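Local coordinates for protein ribulose bisphosphate carboxylase (Pyrococcus horikoshii, PDB 2D69) that probably catalyses the addition of carbon dioxide and water to ribulose 1,5-bisphosphate, giving two 3-phosphoglycerates, as part of archaeal AMP breakdown, at residues V203-L206 against Y207-D211; Q141-R144 against E145-V149; M356-L359 against I360-F363. All blocks are in the same frame, centred on the assembly; numbering follows the deposited sequence.

Contact 1: V203-L206 against Y207-D211. With SO4 (sulfate ion), chain I.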
# COMPACT_ATOMS: atom_id res chain seq x y z
N VAL A 203 -12.23 -5.29 -25.19
CA VAL A 203 -12.54 -3.94 -24.69
C VAL A 203 -11.76 -2.85 -25.36
O VAL A 203 -12.30 -1.81 -25.74
CB VAL A 203 -12.50 -3.72 -23.12
CG1 VAL A 203 -12.80 -4.96 -22.36
CG2 VAL A 203 -11.23 -3.12 -22.66
N ARG A 204 -10.46 -3.02 -25.50
CA ARG A 204 -9.67 -1.99 -26.19
C ARG A 204 -10.21 -1.71 -27.56
O ARG A 204 -10.36 -0.53 -27.97
CB ARG A 204 -8.22 -2.41 -26.29
CG ARG A 204 -7.53 -2.44 -24.93
CD ARG A 204 -6.13 -2.99 -25.06
NE ARG A 204 -5.49 -3.33 -23.82
CZ ARG A 204 -4.76 -4.43 -23.63
NH1 ARG A 204 -4.61 -5.39 -24.58
NH2 ARG A 204 -4.20 -4.60 -22.44
N LYS A 205 -10.50 -2.76 -28.32
CA LYS A 205 -10.94 -2.52 -29.70
C LYS A 205 -12.35 -1.97 -29.81
O LYS A 205 -12.58 -1.01 -30.52
CB LYS A 205 -10.79 -3.78 -30.56
CG LYS A 205 -11.17 -3.69 -32.03
CD LYS A 205 -10.28 -2.73 -32.80
CE LYS A 205 -10.69 -2.70 -34.27
NZ LYS A 205 -9.77 -1.81 -35.10
N LEU A 206 -13.30 -2.58 -29.12
CA LEU A 206 -14.71 -2.29 -29.40
C LEU A 206 -15.14 -0.91 -28.96
O LEU A 206 -16.02 -0.31 -29.57
CB LEU A 206 -15.60 -3.34 -28.77
CG LEU A 206 -15.92 -4.56 -29.63
CD1 LEU A 206 -16.90 -4.18 -30.68
CD2 LEU A 206 -14.62 -5.16 -30.24
N TYR A 207 -14.51 -0.39 -27.92
CA TYR A 207 -14.85 0.95 -27.42
C TYR A 207 -14.29 2.01 -28.35
O TYR A 207 -14.84 3.11 -28.44
CB TYR A 207 -14.44 1.12 -25.93
CG TYR A 207 -15.41 0.35 -25.02
CD1 TYR A 207 -15.10 -0.92 -24.53
CD2 TYR A 207 -16.70 0.86 -24.73
CE1 TYR A 207 -15.99 -1.59 -23.79
CE2 TYR A 207 -17.59 0.18 -23.98
CZ TYR A 207 -17.26 -1.06 -23.52
OH TYR A 207 -18.10 -1.82 -22.76
N ARG A 208 -13.19 1.71 -29.02
CA ARG A 208 -12.71 2.59 -30.09
C ARG A 208 -13.69 2.66 -31.27
O ARG A 208 -14.01 3.73 -31.78
CB ARG A 208 -11.32 2.17 -30.59
CG ARG A 208 -10.25 2.24 -29.49
CD ARG A 208 -8.83 1.83 -29.94
NE ARG A 208 -8.34 2.78 -30.94
CZ ARG A 208 -8.36 2.61 -32.27
NH1 ARG A 208 -8.83 1.48 -32.82
NH2 ARG A 208 -7.89 3.58 -33.07
N VAL A 209 -14.19 1.51 -31.68
CA VAL A 209 -15.21 1.45 -32.72
C VAL A 209 -16.46 2.20 -32.25
O VAL A 209 -17.05 3.00 -33.01
CB VAL A 209 -15.62 -0.01 -33.00
CG1 VAL A 209 -16.83 -0.10 -33.99
CG2 VAL A 209 -14.44 -0.84 -33.51
N ARG A 210 -16.87 1.93 -31.00
CA ARG A 210 -17.99 2.57 -30.38
C ARG A 210 -17.86 4.08 -30.50
O ARG A 210 -18.78 4.76 -30.99
CB ARG A 210 -18.08 2.18 -28.89
CG ARG A 210 -19.33 2.59 -28.17
CD ARG A 210 -19.35 4.03 -27.76
NE ARG A 210 -18.47 4.35 -26.64
CZ ARG A 210 -18.73 4.16 -25.36
NH1 ARG A 210 -19.86 3.61 -24.92
NH2 ARG A 210 -17.83 4.56 -24.45
N ASP A 211 -16.72 4.61 -30.06
CA ASP A 211 -16.54 6.05 -30.10
C ASP A 211 -16.53 6.59 -31.53
O ASP A 211 -17.04 7.68 -31.81
CB ASP A 211 -15.26 6.48 -29.36
CG ASP A 211 -15.38 6.27 -27.86
OD1 ASP A 211 -14.34 6.22 -27.20
OD2 ASP A 211 -16.48 6.13 -27.27
S SO4 I . -11.95 1.72 -35.29
O1 SO4 I . -11.29 2.62 -36.22
O2 SO4 I . -13.27 1.37 -35.80
O3 SO4 I . -11.13 0.53 -35.10
O4 SO4 I . -12.09 2.40 -34.01
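Within the beta-alpha-beta unit of strand 184-186, helix 199-217 and strand 222-224, Lys205 binds a sulfate, probably from the crystallisation liquor, with Arg208 close by, while Val203 and Tyr207 pack on another flank of the helix. Lys205 NZ donates to sulfate O3 over 2.7 Å; the chain leaves with CG opposite the backbone N (chi1 -179°) and its kink at chi2, 64°, carries it along the helix to the ion. Lys205 NZ lies 4.1 Å from Arg208 NH1, near the guanidinium plane at its edge, and the anion beside both probably offsets their like charges. Arg208 forms a salt bridge with Glu145 of a neighbouring subunit. Lower on its chain, Arg208 CG covers Arg204 O at 3.2 Å, a buried carbonyl without a partner in the model. The main-chain bond from Tyr207 N to Val203 O, 3.4 Å, is weak, but Arg210 N reaches Leu206 O at 2.8 Å. Tyr207 presents its ring edge to Val203: CD1 sits 3.2 Å from Val203 O, close to the ring plane, and 4.1 Å from Val203 CB. At another part of that edge, Tyr207 CD2 lies over the centre of the Arg210 guanidinium face. This group is fixed by a salt bridge from Arg210 NE to Asp211 OD2 (2.7 Å), tilted from the guanidinium plane, and by its terminal nitrogens, in a salt bridge to Glu222 and hydrogen bonds to Lys221 O and Gly245 O. Tyr207 continues onto Val241 and Leu206 onto Ala174, as expected of an outer helix of the TIM barrel, between helices 167-179 and 231-244.

Contact 2: Q141-R144 against E145-V149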
# COMPACT_ATOMS: atom_id res chain seq x y z
N GLN A 141 -34.53 5.93 -15.74
CA GLN A 141 -34.23 7.33 -16.00
C GLN A 141 -32.75 7.58 -16.10
O GLN A 141 -32.34 8.30 -16.93
CB GLN A 141 -34.93 8.30 -14.99
CG GLN A 141 -36.52 8.31 -15.16
CD GLN A 141 -37.03 8.38 -16.63
OE1 GLN A 141 -36.64 9.28 -17.41
NE2 GLN A 141 -37.90 7.45 -17.00
N GLY A 142 -31.94 6.87 -15.34
CA GLY A 142 -30.49 7.03 -15.45
C GLY A 142 -29.94 6.60 -16.80
O GLY A 142 -29.11 7.30 -17.39
N ILE A 143 -30.41 5.45 -17.29
CA ILE A 143 -30.00 4.93 -18.58
C ILE A 143 -30.50 5.84 -19.64
O ILE A 143 -29.76 6.20 -20.55
CB ILE A 143 -30.49 3.48 -18.77
CG1 ILE A 143 -29.62 2.52 -17.93
CG2 ILE A 143 -30.47 3.05 -20.27
CD1 ILE A 143 -30.30 1.22 -17.63
N ARG A 144 -31.76 6.25 -19.54
CA ARG A 144 -32.27 7.15 -20.59
C ARG A 144 -31.44 8.39 -20.68
O ARG A 144 -31.21 8.92 -21.79
CB ARG A 144 -33.73 7.52 -20.36
CG ARG A 144 -34.74 6.42 -20.72
CD ARG A 144 -36.18 6.94 -20.85
NE ARG A 144 -37.07 5.90 -21.30
CZ ARG A 144 -37.13 5.44 -22.53
NH1 ARG A 144 -36.37 5.92 -23.50
NH2 ARG A 144 -37.96 4.47 -22.81
N GLU A 145 -31.01 8.89 -19.52
CA GLU A 145 -30.18 10.10 -19.47
C GLU A 145 -28.79 9.93 -20.13
O GLU A 145 -28.37 10.78 -20.96
CB GLU A 145 -30.01 10.56 -18.04
CG GLU A 145 -29.11 11.77 -17.85
CD GLU A 145 -28.95 12.19 -16.38
OE1 GLU A 145 -28.64 11.33 -15.50
OE2 GLU A 145 -29.08 13.40 -16.12
N PHE A 146 -28.09 8.86 -19.83
CA PHE A 146 -26.72 8.70 -20.39
C PHE A 146 -26.74 8.19 -21.81
O PHE A 146 -25.79 8.40 -22.55
CB PHE A 146 -25.76 7.94 -19.40
CG PHE A 146 -25.93 6.45 -19.32
CD1 PHE A 146 -26.18 5.85 -18.08
CD2 PHE A 146 -25.74 5.65 -20.43
CE1 PHE A 146 -26.29 4.46 -17.95
CE2 PHE A 146 -25.87 4.26 -20.33
CZ PHE A 146 -26.14 3.65 -19.08
N MET A 147 -27.86 7.59 -22.22
CA MET A 147 -27.99 7.12 -23.61
C MET A 147 -28.54 8.24 -24.50
O MET A 147 -28.49 8.16 -25.73
CB MET A 147 -28.90 5.92 -23.65
CG MET A 147 -28.31 4.59 -23.10
SD MET A 147 -26.75 4.17 -23.88
CE MET A 147 -27.18 3.90 -25.64
N GLY A 148 -29.08 9.28 -23.87
CA GLY A 148 -29.68 10.41 -24.59
C GLY A 148 -30.95 10.02 -25.32
O GLY A 148 -31.26 10.60 -26.41
N VAL A 149 -31.69 9.04 -24.79
CA VAL A 149 -32.91 8.58 -25.45
C VAL A 149 -34.12 8.73 -24.55
O VAL A 149 -34.30 7.95 -23.59
CB VAL A 149 -32.76 7.10 -25.93
CG1 VAL A 149 -34.05 6.60 -26.55
CG2 VAL A 149 -31.61 7.01 -26.95
O HOH W 1 -27.37 9.03 -15.83
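Ile143 and Phe146 lie side by side and point the same way, with the aromatic face turned to the helix backbone. Phe146 CG sits between its own N and carbonyl carbon (chi1 77°), which folds the ring back until Ile143 CA stands 4.0 Å from the ring centroid, 20° off its normal: a CH-pi contact. Ile143 CG1 extends this to Phe146 CZ at 3.8 Å, and the CG2 branch runs alongside Met147 CG at 3.9 Å. Helix 139-147 ends here in a Schellman motif: Gly148 has positive phi, Val149 N bonds Arg144 O at 3.0 Å, and Gly148 N makes a weak bond to Glu145 O. The helix covers the barrel end where strands 154-157 and 344-348 start, Ile143 resting on Leu154 and Phe344. Arg144 extends beside the turn, and its NH1 meets Val149 O at 2.9 Å, within the guanidinium plane but 51° above the carbonyl plane. An alanine in place of Arg144 is likely to leave Val149 O without this donor and Asp366, which pairs with NH2, without its countercharge. Toward the neighbouring subunit, one water donates to both Gly142 O, at 2.9 Å, and Glu145 OE1, while Glu145 OE2 pairs with Arg208 of that subunit.

Contact 3: M356-L359 against I360-F363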
# COMPACT_ATOMS: atom_id res chain seq x y z
N MET A 356 -42.97 -4.77 -33.87
CA MET A 356 -42.74 -3.67 -32.94
C MET A 356 -44.04 -2.98 -32.54
O MET A 356 -44.21 -2.66 -31.38
CB MET A 356 -41.72 -2.65 -33.46
CG MET A 356 -40.31 -3.19 -33.66
SD MET A 356 -39.53 -3.67 -32.13
CE MET A 356 -39.81 -5.47 -32.14
N PRO A 357 -44.97 -2.72 -33.47
CA PRO A 357 -46.29 -2.16 -33.06
C PRO A 357 -46.99 -2.96 -31.96
O PRO A 357 -47.36 -2.37 -30.97
CB PRO A 357 -47.09 -2.11 -34.38
CG PRO A 357 -46.01 -1.90 -35.43
CD PRO A 357 -44.86 -2.83 -34.94
N GLU A 358 -47.10 -4.27 -32.10
CA GLU A 358 -47.76 -5.10 -31.11
C GLU A 358 -46.97 -5.12 -29.79
O GLU A 358 -47.55 -4.97 -28.68
CB GLU A 358 -47.93 -6.52 -31.67
CG GLU A 358 -48.78 -7.46 -30.82
CD GLU A 358 -48.73 -8.94 -31.23
OE1 GLU A 358 -48.06 -9.30 -32.24
OE2 GLU A 358 -49.39 -9.76 -30.53
N LEU A 359 -45.65 -5.27 -29.90
CA LEU A 359 -44.81 -5.31 -28.71
C LEU A 359 -44.98 -4.04 -27.86
O LEU A 359 -45.23 -4.12 -26.67
CB LEU A 359 -43.35 -5.52 -29.09
CG LEU A 359 -42.40 -5.57 -27.90
CD1 LEU A 359 -42.65 -6.84 -27.11
CD2 LEU A 359 -40.94 -5.49 -28.36
N ILE A 360 -44.93 -2.88 -28.51
CA ILE A 360 -45.10 -1.61 -27.84
C ILE A 360 -46.53 -1.35 -27.31
O ILE A 360 -46.69 -0.89 -26.16
CB ILE A 360 -44.55 -0.47 -28.73
CG1 ILE A 360 -43.02 -0.58 -28.78
CG2 ILE A 360 -44.95 0.89 -28.20
CD1 ILE A 360 -42.38 0.24 -29.88
N ARG A 361 -47.55 -1.68 -28.09
CA ARG A 361 -48.94 -1.55 -27.63
C ARG A 361 -49.14 -2.31 -26.32
O ARG A 361 -49.73 -1.78 -25.38
CB ARG A 361 -49.87 -2.13 -28.67
CG ARG A 361 -51.28 -1.68 -28.61
CD ARG A 361 -52.15 -2.35 -29.72
NE ARG A 361 -52.71 -3.58 -29.15
CZ ARG A 361 -52.44 -4.83 -29.53
NH1 ARG A 361 -53.02 -5.83 -28.87
NH2 ARG A 361 -51.64 -5.13 -30.57
N LEU A 362 -48.65 -3.54 -26.28
CA LEU A 362 -48.83 -4.44 -25.13
C LEU A 362 -47.91 -4.17 -23.94
O LEU A 362 -48.29 -4.38 -22.78
CB LEU A 362 -48.66 -5.90 -25.56
CG LEU A 362 -49.77 -6.47 -26.47
CD1 LEU A 362 -49.44 -7.91 -26.85
CD2 LEU A 362 -51.15 -6.42 -25.83
N PHE A 363 -46.68 -3.76 -24.20
CA PHE A 363 -45.68 -3.65 -23.12
C PHE A 363 -45.05 -2.25 -22.94
O PHE A 363 -44.17 -2.09 -22.12
CB PHE A 363 -44.57 -4.69 -23.31
CG PHE A 363 -45.04 -6.13 -23.21
CD1 PHE A 363 -45.24 -6.89 -24.36
CD2 PHE A 363 -45.27 -6.72 -21.97
CE1 PHE A 363 -45.66 -8.20 -24.30
CE2 PHE A 363 -45.69 -8.05 -21.88
CZ PHE A 363 -45.88 -8.81 -23.05
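Phe363 turns the edge of its ring to Leu359: CD1 lies 3.6 Å from Leu359 O, near the ring plane, and 3.8 Å from Leu359 CD1, the two side chains crossing at about a right angle. The same carbonyl accepts Phe363 N at 2.9 Å; likewise Ile360, Arg361 and Leu362 N bond Met356, Pro357 and Glu358 O, each at 3.0 Å. Beyond this, the ring meets Tyr323 with the planes about 55° apart. The second flat group, the Arg361 guanidinium, has Leu362 CG over one face, offset toward the rim, and Glu358 CG oblique to it, 3.7 Å from NH2. The Glu358 carboxylate lies nearly parallel to it, their planes 7° apart, but Glu358 OE2 is 5.1 Å from Arg361 NH2. With CG opposite the backbone N (chi1 -172°), Glu358 runs alongside Leu362. Ile360 CG1 touches Met356 O, and the buried Met356 and Leu359 rest on Ile369 of strand 368-370, which is followed directly by Ala371, predicted to bind substrate. The chemistry is thus mostly apolar and main-chain: the Glu358 and Arg361 charges may attract at a distance, but Arg361 NH2 meets the aliphatic CG of Glu358 rather than its carboxylate, so no salt bridge forms.

Each contact is local, within its own helix of the catalytic domain, and contact 2 runs on into the turn that ends it. Contacts 1 and 3 lie on outer helices of separate beta-alpha-beta units, their centres about 33 Å apart; contact 2 caps the strand-start end of the barrel. All mix core and surface: Val203, Leu206, Tyr207 and Arg210 are buried against exposed Arg208 and Asp211, Ile143, Arg144 and Met147 against Gln141, Glu145 and Gly148, and Met356, Leu359 and Phe363 against Arg361. Arg208 of contact 1 and Glu145 of contact 2 meet between neighbouring copies, and in contact 1 a lysine is hydrogen-bonded to a sulfate. Contact 3 meets no other chain and combines main-chain bonds with apolar packing.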